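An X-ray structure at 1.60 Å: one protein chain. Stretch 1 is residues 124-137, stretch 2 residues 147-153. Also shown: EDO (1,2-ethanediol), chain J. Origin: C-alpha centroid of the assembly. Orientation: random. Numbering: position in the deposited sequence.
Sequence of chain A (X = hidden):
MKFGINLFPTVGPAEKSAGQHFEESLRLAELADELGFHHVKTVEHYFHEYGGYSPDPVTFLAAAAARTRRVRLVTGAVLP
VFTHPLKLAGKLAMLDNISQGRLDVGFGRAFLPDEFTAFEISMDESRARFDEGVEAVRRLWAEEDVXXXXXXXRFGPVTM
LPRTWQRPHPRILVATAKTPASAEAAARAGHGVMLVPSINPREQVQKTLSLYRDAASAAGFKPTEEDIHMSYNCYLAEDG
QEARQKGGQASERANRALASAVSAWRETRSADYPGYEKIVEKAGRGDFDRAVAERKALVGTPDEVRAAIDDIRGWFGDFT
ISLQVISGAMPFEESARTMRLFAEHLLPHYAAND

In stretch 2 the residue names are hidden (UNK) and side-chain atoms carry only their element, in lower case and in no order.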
ATOM      1  N   ASP A 124       0.471 -22.684  16.167  1.00 21.99           N
ATOM      2  CA  ASP A 124      -0.441 -23.803  16.397  1.00 28.65           C
ATOM      3  C   ASP A 124      -1.699 -23.725  15.533  1.00 31.06           C
ATOM      4  O   ASP A 124      -2.113 -24.726  14.942  1.00 36.62           O
ATOM      5  CB  ASP A 124      -0.821 -23.870  17.878  1.00 33.77           C
ATOM      6  CG  ASP A 124       0.330 -24.332  18.761  1.00 47.43           C
ATOM      7  OD1 ASP A 124       1.495 -24.278  18.309  1.00 50.15           O
ATOM      8  OD2 ASP A 124       0.064 -24.753  19.910  1.00 47.08           O
ATOM      9  N   GLU A 125      -2.343 -22.560  15.467  1.00 26.27           N
ATOM     10  CA  GLU A 125      -3.550 -22.436  14.659  1.00 25.80           C
ATOM     11  C   GLU A 125      -3.320 -21.619  13.399  1.00 22.53           C
ATOM     12  O   GLU A 125      -4.281 -21.088  12.840  1.00 25.74           O
ATOM     13  CB  GLU A 125      -4.692 -21.809  15.462  1.00 35.67           C
ATOM     14  CG  GLU A 125      -5.684 -22.791  16.035  1.00 52.06           C
ATOM     15  CD  GLU A 125      -4.986 -23.786  16.915  1.00 64.46           C
ATOM     16  OE1 GLU A 125      -4.847 -24.991  16.516  1.00 69.14           O
ATOM     17  OE2 GLU A 125      -4.515 -23.368  17.999  1.00 70.45           O
ATOM     18  N   SER A 126      -2.068 -21.459  12.966  1.00 18.63           N
ATOM     19  CA  SER A 126      -1.823 -20.641  11.782  1.00 22.87           C
ATOM     20  C   SER A 126      -2.543 -21.195  10.555  1.00 20.93           C
ATOM     21  O   SER A 126      -2.971 -20.423   9.694  1.00 20.58           O
ATOM     22  CB  SER A 126      -0.320 -20.515  11.517  1.00 22.77           C
ATOM     23  OG  SER A 126       0.235 -21.788  11.253  1.00 25.67           O
ATOM     24  N   ARG A 127      -2.721 -22.518  10.468  1.00 20.89           N
ATOM     25  CA  ARG A 127      -3.446 -23.077   9.325  1.00 23.34           C
ATOM     26  C   ARG A 127      -4.900 -22.619   9.313  1.00 21.42           C
ATOM     27  O   ARG A 127      -5.445 -22.267   8.259  1.00 18.27           O
ATOM     28  CB  ARG A 127      -3.391 -24.602   9.324  1.00 25.68           C
ATOM     29  CG  ARG A 127      -3.879 -25.190   8.000  1.00 32.12           C
ATOM     30  CD  ARG A 127      -5.261 -25.818   8.138  1.00 53.98           C
ATOM     31  NE  ARG A 127      -5.399 -26.576   9.386  1.00 68.20           N
ATOM     32  CZ  ARG A 127      -6.489 -26.587  10.152  1.00 73.95           C
ATOM     33  NH1 ARG A 127      -6.507 -27.307  11.262  1.00 78.36           N
ATOM     34  NH2 ARG A 127      -7.562 -25.879   9.815  1.00 73.12           N
ATOM     35  N   ALA A 128      -5.556 -22.634  10.477  1.00 19.85           N
ATOM     36  CA  ALA A 128      -6.926 -22.130  10.535  1.00 19.47           C
ATOM     37  C   ALA A 128      -6.972 -20.633  10.255  1.00 19.08           C
ATOM     38  O   ALA A 128      -7.877 -20.156   9.564  1.00 17.82           O
ATOM     39  CB  ALA A 128      -7.564 -22.446  11.890  1.00 17.29           C
ATOM     40  N   ARG A 129      -6.001 -19.875  10.774  1.00 15.47           N
ATOM     41  CA  ARG A 129      -5.957 -18.447  10.478  1.00 14.55           C
ATOM     42  C   ARG A 129      -5.803 -18.196   8.983  1.00 14.41           C
ATOM     43  O   ARG A 129      -6.375 -17.240   8.443  1.00 17.81           O
ATOM     44  CB  ARG A 129      -4.798 -17.787  11.221  1.00 17.81           C
ATOM     45  CG  ARG A 129      -4.939 -17.788  12.712  1.00 16.83           C
ATOM     46  CD  ARG A 129      -3.817 -16.957  13.340  1.00 25.02           C
ATOM     47  NE  ARG A 129      -3.966 -16.814  14.782  1.00 23.99           N
ATOM     48  CZ  ARG A 129      -4.556 -15.790  15.384  1.00 21.34           C
ATOM     49  NH1 ARG A 129      -5.078 -14.789  14.676  1.00 18.79           N
ATOM     50  NH2 ARG A 129      -4.624 -15.776  16.709  1.00 22.28           N
ATOM     51  N   PHE A 130      -4.996 -19.020   8.314  1.00 14.87           N
ATOM     52  CA  PHE A 130      -4.781 -18.859   6.883  1.00 15.48           C
ATOM     53  C   PHE A 130      -6.056 -19.148   6.099  1.00 17.75           C
ATOM     54  O   PHE A 130      -6.490 -18.330   5.276  1.00 16.42           O
ATOM     55  CB  PHE A 130      -3.648 -19.778   6.424  1.00 17.25           C
ATOM     56  CG  PHE A 130      -3.441 -19.779   4.939  1.00 14.67           C
ATOM     57  CD1 PHE A 130      -2.690 -18.788   4.341  1.00 15.64           C
ATOM     58  CD2 PHE A 130      -4.018 -20.757   4.138  1.00 18.27           C
ATOM     59  CE1 PHE A 130      -2.499 -18.775   2.970  1.00 18.98           C
ATOM     60  CE2 PHE A 130      -3.834 -20.743   2.773  1.00 17.69           C
ATOM     61  CZ  PHE A 130      -3.071 -19.758   2.188  1.00 19.31           C
ATOM     62  N   ASP A 131      -6.660 -20.312   6.333  1.00 14.68           N
ATOM     63  CA  ASP A 131      -7.858 -20.685   5.581  1.00 15.30           C
ATOM     64  C   ASP A 131      -8.991 -19.702   5.829  1.00 16.31           C
ATOM     65  O   ASP A 131      -9.704 -19.318   4.893  1.00 16.68           O
ATOM     66  CB  ASP A 131      -8.299 -22.101   5.947  1.00 15.82           C
ATOM     67  CG  ASP A 131      -7.376 -23.177   5.373  1.00 24.09           C
ATOM     68  OD1 ASP A 131      -6.691 -22.931   4.352  1.00 26.85           O
ATOM     69  OD2 ASP A 131      -7.345 -24.273   5.956  1.00 30.27           O
ATOM     70  N   GLU A 132      -9.183 -19.282   7.089  1.00 16.11           N
ATOM     71  CA  GLU A 132     -10.249 -18.326   7.375  1.00 13.79           C
ATOM     72  C   GLU A 132      -9.930 -16.946   6.822  1.00 17.18           C
ATOM     73  O   GLU A 132     -10.845 -16.220   6.422  1.00 15.91           O
ATOM     74  CB  GLU A 132     -10.527 -18.258   8.878  1.00 13.34           C
ATOM     75  CG  GLU A 132     -11.138 -19.548   9.395  1.00 17.74           C
ATOM     76  CD  GLU A 132     -11.825 -19.388  10.735  1.00 19.62           C
ATOM     77  OE1 GLU A 132     -12.080 -18.235  11.139  1.00 16.84           O
ATOM     78  OE2 GLU A 132     -12.113 -20.422  11.373  1.00 21.78           O
ATOM     79  N   GLY A 133      -8.651 -16.564   6.775  1.00 15.22           N
ATOM     80  CA  GLY A 133      -8.296 -15.285   6.182  1.00 15.10           C
ATOM     81  C   GLY A 133      -8.570 -15.245   4.692  1.00 12.67           C
ATOM     82  O   GLY A 133      -9.112 -14.257   4.178  1.00 14.06           O
ATOM     83  N   VAL A 134      -8.218 -16.321   3.979  1.00 14.34           N
ATOM     84  CA  VAL A 134      -8.483 -16.382   2.543  1.00 10.89           C
ATOM     85  C   VAL A 134      -9.980 -16.323   2.278  1.00 15.65           C
ATOM     86  O   VAL A 134     -10.452 -15.564   1.421  1.00 14.82           O
ATOM     87  CB  VAL A 134      -7.862 -17.652   1.936  1.00 12.40           C
ATOM     88  CG1 VAL A 134      -8.285 -17.791   0.469  1.00 15.42           C
ATOM     89  CG2 VAL A 134      -6.334 -17.621   2.058  1.00 16.47           C
ATOM     90  N   GLU A 135     -10.751 -17.124   3.006  1.00 15.24           N
ATOM     91  CA  GLU A 135     -12.179 -17.180   2.727  1.00 16.23           C
ATOM     92  C   GLU A 135     -12.879 -15.884   3.110  1.00 14.97           C
ATOM     93  O   GLU A 135     -13.790 -15.437   2.405  1.00 13.98           O
ATOM     94  CB  GLU A 135     -12.805 -18.366   3.449  1.00 14.78           C
ATOM     95  CG  GLU A 135     -14.331 -18.440   3.352  1.00 14.10           C
ATOM     96  CD  GLU A 135     -14.840 -18.714   1.938  1.00 18.97           C
ATOM     97  OE1 GLU A 135     -14.018 -18.937   1.026  1.00 19.13           O
ATOM     98  OE2 GLU A 135     -16.071 -18.697   1.747  1.00 22.58           O
ATOM     99  N   ALA A 136     -12.488 -15.274   4.234  1.00 13.47           N
ATOM    100  CA  ALA A 136     -13.106 -14.007   4.612  1.00 14.57           C
ATOM    101  C   ALA A 136     -12.846 -12.937   3.559  1.00 12.60           C
ATOM    102  O   ALA A 136     -13.753 -12.171   3.211  1.00 15.00           O
ATOM    103  CB  ALA A 136     -12.600 -13.554   5.982  1.00 15.85           C
ATOM    104  N   VAL A 137     -11.615 -12.877   3.034  1.00 11.35           N
ATOM    105  CA  VAL A 137     -11.305 -11.908   1.984  1.00 11.71           C
ATOM    106  C   VAL A 137     -12.130 -12.196   0.735  1.00 13.74           C
ATOM    107  O   VAL A 137     -12.719 -11.288   0.136  1.00 13.43           O
ATOM    108  CB  VAL A 137      -9.798 -11.912   1.675  1.00 10.11           C
ATOM    109  CG1 VAL A 137      -9.515 -11.154   0.363  1.00 12.39           C
ATOM    110  CG2 VAL A 137      -9.015 -11.285   2.849  1.00 13.89           C
ATOM    111  N   UNK A 147     -21.758 -11.398   6.798  1.00 15.50           N
ATOM    112  CA  UNK A 147     -21.710 -11.699   8.220  1.00 17.92           C
ATOM    113  C   UNK A 147     -20.666 -12.786   8.395  1.00 19.67           C
ATOM    114  O   UNK A 147     -20.860 -13.925   7.956  1.00 18.19           O
ATOM    115  c   UNK A 147     -24.095 -11.021   8.501  1.00 19.62           C
ATOM    116  c   UNK A 147     -23.072 -12.128   8.769  1.00 18.93           C
ATOM    117  c   UNK A 147     -22.941 -12.374  10.252  1.00 22.00           C
ATOM    118  N   UNK A 148     -19.532 -12.422   8.979  1.00 15.16           N
ATOM    119  CA  UNK A 148     -18.402 -13.331   9.137  1.00 13.85           C
ATOM    120  C   UNK A 148     -18.244 -13.621  10.623  1.00 13.90           C
ATOM    121  O   UNK A 148     -17.904 -12.727  11.407  1.00 17.56           O
ATOM    122  c   UNK A 148     -16.360 -15.558   6.986  1.00 14.94           C
ATOM    123  c   UNK A 148     -14.500 -15.411   8.530  1.00 14.77           C
ATOM    124  c   UNK A 148     -14.614 -17.255   7.053  1.00 22.91           C
ATOM    125  c   UNK A 148     -17.126 -12.735   8.533  1.00 14.24           C
ATOM    126  c   UNK A 148     -14.941 -13.514   9.623  1.00 14.51           C
ATOM    127  c   UNK A 148     -15.806 -16.739   6.510  1.00 20.75           C
ATOM    128  c   UNK A 148     -15.697 -14.870   8.008  1.00 12.48           C
ATOM    129  c   UNK A 148     -13.949 -16.608   8.059  1.00 16.97           C
ATOM    130  n   UNK A 148     -14.064 -14.567   9.516  1.00 15.19           N
ATOM    131  c   UNK A 148     -15.953 -13.651   8.713  1.00 12.02           C
ATOM    132  N   UNK A 149     -18.516 -14.864  11.012  1.00 13.94           N
ATOM    133  CA  UNK A 149     -18.495 -15.270  12.409  1.00 12.89           C
ATOM    134  C   UNK A 149     -17.259 -16.114  12.658  1.00 14.08           C
ATOM    135  O   UNK A 149     -17.348 -17.273  13.075  1.00 15.21           O
ATOM    136  o   UNK A 149     -20.374 -14.251  14.704  1.00 19.75           O
ATOM    137  c   UNK A 149     -21.095 -14.122  13.689  1.00 20.68           C
ATOM    138  c   UNK A 149     -21.000 -15.165  12.593  1.00 15.78           C
ATOM    139  o   UNK A 149     -21.894 -13.179  13.549  1.00 20.21           O
ATOM    140  c   UNK A 149     -19.775 -16.033  12.749  1.00 12.56           C
ATOM    141  N   UNK A 150     -16.098 -15.531  12.397  1.00 12.71           N
ATOM    142  CA  UNK A 150     -14.890 -16.320  12.309  1.00 11.96           C
ATOM    143  C   UNK A 150     -14.292 -16.671  13.655  1.00 17.52           C
ATOM    144  O   UNK A 150     -14.594 -16.077  14.694  1.00 14.53           O
ATOM    145  N   UNK A 151     -13.403 -17.664  13.597  1.00 12.87           N
ATOM    146  CA  UNK A 151     -12.636 -18.071  14.767  1.00 12.66           C
ATOM    147  C   UNK A 151     -11.784 -16.915  15.274  1.00 14.83           C
ATOM    148  O   UNK A 151     -11.605 -16.751  16.487  1.00 13.97           O
ATOM    149  o   UNK A 151     -12.606 -20.374  13.974  1.00 15.51           O
ATOM    150  c   UNK A 151     -11.767 -19.287  14.410  1.00 15.57           C
ATOM    151  c   UNK A 151     -10.949 -19.768  15.629  1.00 14.92           C
ATOM    152  N   UNK A 152     -11.299 -16.075  14.366  1.00 15.19           N
ATOM    153  CA  UNK A 152     -10.356 -15.026  14.714  1.00 13.21           C
ATOM    154  C   UNK A 152     -10.921 -13.628  14.566  1.00 15.17           C
ATOM    155  O   UNK A 152     -10.514 -12.741  15.312  1.00 15.24           O
ATOM    156  c   UNK A 152      -7.899 -16.991  15.141  1.00 13.08           C
ATOM    157  c   UNK A 152      -7.641 -19.210  14.247  1.00 16.16           C
ATOM    158  c   UNK A 152      -7.434 -18.294  15.275  1.00 15.52           C
ATOM    159  c   UNK A 152      -8.302 -18.812  13.092  1.00 17.27           C
ATOM    160  c   UNK A 152      -9.082 -15.191  13.879  1.00 12.18           C
ATOM    161  c   UNK A 152      -8.751 -17.497  12.960  1.00 16.99           C
ATOM    162  c   UNK A 152      -8.533 -16.571  13.973  1.00 13.12           C
ATOM    163  N   UNK A 153     -11.871 -13.412  13.659  1.00 13.39           N
ATOM    164  CA  UNK A 153     -12.500 -12.105  13.515  1.00 12.17           C
ATOM    165  C   UNK A 153     -13.991 -12.287  13.300  1.00 14.67           C
ATOM    166  O   UNK A 153     -14.407 -13.213  12.603  1.00 15.76           O
ATOM    167  c   UNK A 153      -8.304 -11.714  11.935  1.00 15.60           C
ATOM    168  c   UNK A 153     -11.890 -11.330  12.341  1.00 15.50           C
ATOM    169  n   UNK A 153      -9.559 -12.013  11.647  1.00 18.24           N
ATOM    170  n   UNK A 153      -8.302 -10.767  12.855  1.00 18.11           N
ATOM    171  c   UNK A 153      -9.599 -10.452  13.177  1.00 15.36           C
ATOM    172  c   UNK A 153     -10.400 -11.226  12.407  1.00 15.62           C
TER
HETATM  173  C1  EDO J 408     -25.018 -11.602  14.019  1.00 48.95           C
HETATM  174  O1  EDO J 408     -24.793 -10.472  14.873  1.00 50.00           O
HETATM  175  C2  EDO J 408     -24.714 -12.884  14.784  1.00 44.27           C
HETATM  176  O2  EDO J 408     -24.811 -14.010  13.900  1.00 44.42           O
HETATM  177  O   HOH W   1     -11.794 -15.573  11.314  1.00 14.88           O

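Position 147 has three side-chain carbons, one carbon carrying two more, and it lies out of reach of the helix. Three carbons, branched at the first, make valine: Val147, exposed, with chi1 at t.

Position 148 carries one carbon and then fused five- and six-membered rings holding eight carbons and one nitrogen. Its CB points toward the helix, and one face of the five-membered ring lies against CB of Ala136, which is 3.9 Å from the ring centroid. Only tryptophan has that shape. Farther out on the indole, CZ3 of Trp148 lies 3.9 Å from CG of Glu135.

Position 149 has three carbons in a row, the third carrying two oxygens, and its CB points away from the helix. This is a carboxylate on a two-methylene stem, so Glu149; its OE2 accepts a weak hydrogen bond from O2 of the ethanediol, at 3.1 Å.

Position 150 has no side-chain atoms, and its CA is 3.6 Å from OE1 of Glu132. It is therefore glycine. A CB on Gly150 would point toward the helix and clash with NE1 of Trp148, at 2.2 Å, so the bare backbone fits beside the indole.

Position 151 has one carbon bearing an oxygen and a carbon, and that oxygen lies 2.6 Å from OE2 of Glu132. A branched hydroxyl side chain is threonine. Thr151 OG1 donates to that OE2, while Thr151 N donates to Glu132 OE1 at 2.8 Å, so backbone and side chain of one residue engage both carboxylate oxygens.

Position 152 shows one carbon and a ring of six carbons with no oxygen. CG of Arg129 stands over one face of the ring, 3.5 Å from its centroid and 13° off the normal. This is phenylalanine. The guanidinium of Arg129 also has CD1 of Phe152 over one of its faces, and CB of Ala128 adds an apolar contact to CE2 of Phe152 at 3.9 Å.

Position 153 has one carbon and a five-membered ring of three carbons and two nitrogens, an imidazole, which makes no direct contact with the helix. The residue is His153.

The contact works as two aromatic anchors around a polar clasp. Trp148 packs on Ala136 and Phe152 on Arg129, while Glu132 holds the turn between them. A water donates to Glu132 OE1 at 2.7 Å and accepts from Trp148 NE1 and Phe152 N, each at 3.1 Å, tying the carboxylate to both anchors.

Stretch 2, residues 147-153: VWEGTFH
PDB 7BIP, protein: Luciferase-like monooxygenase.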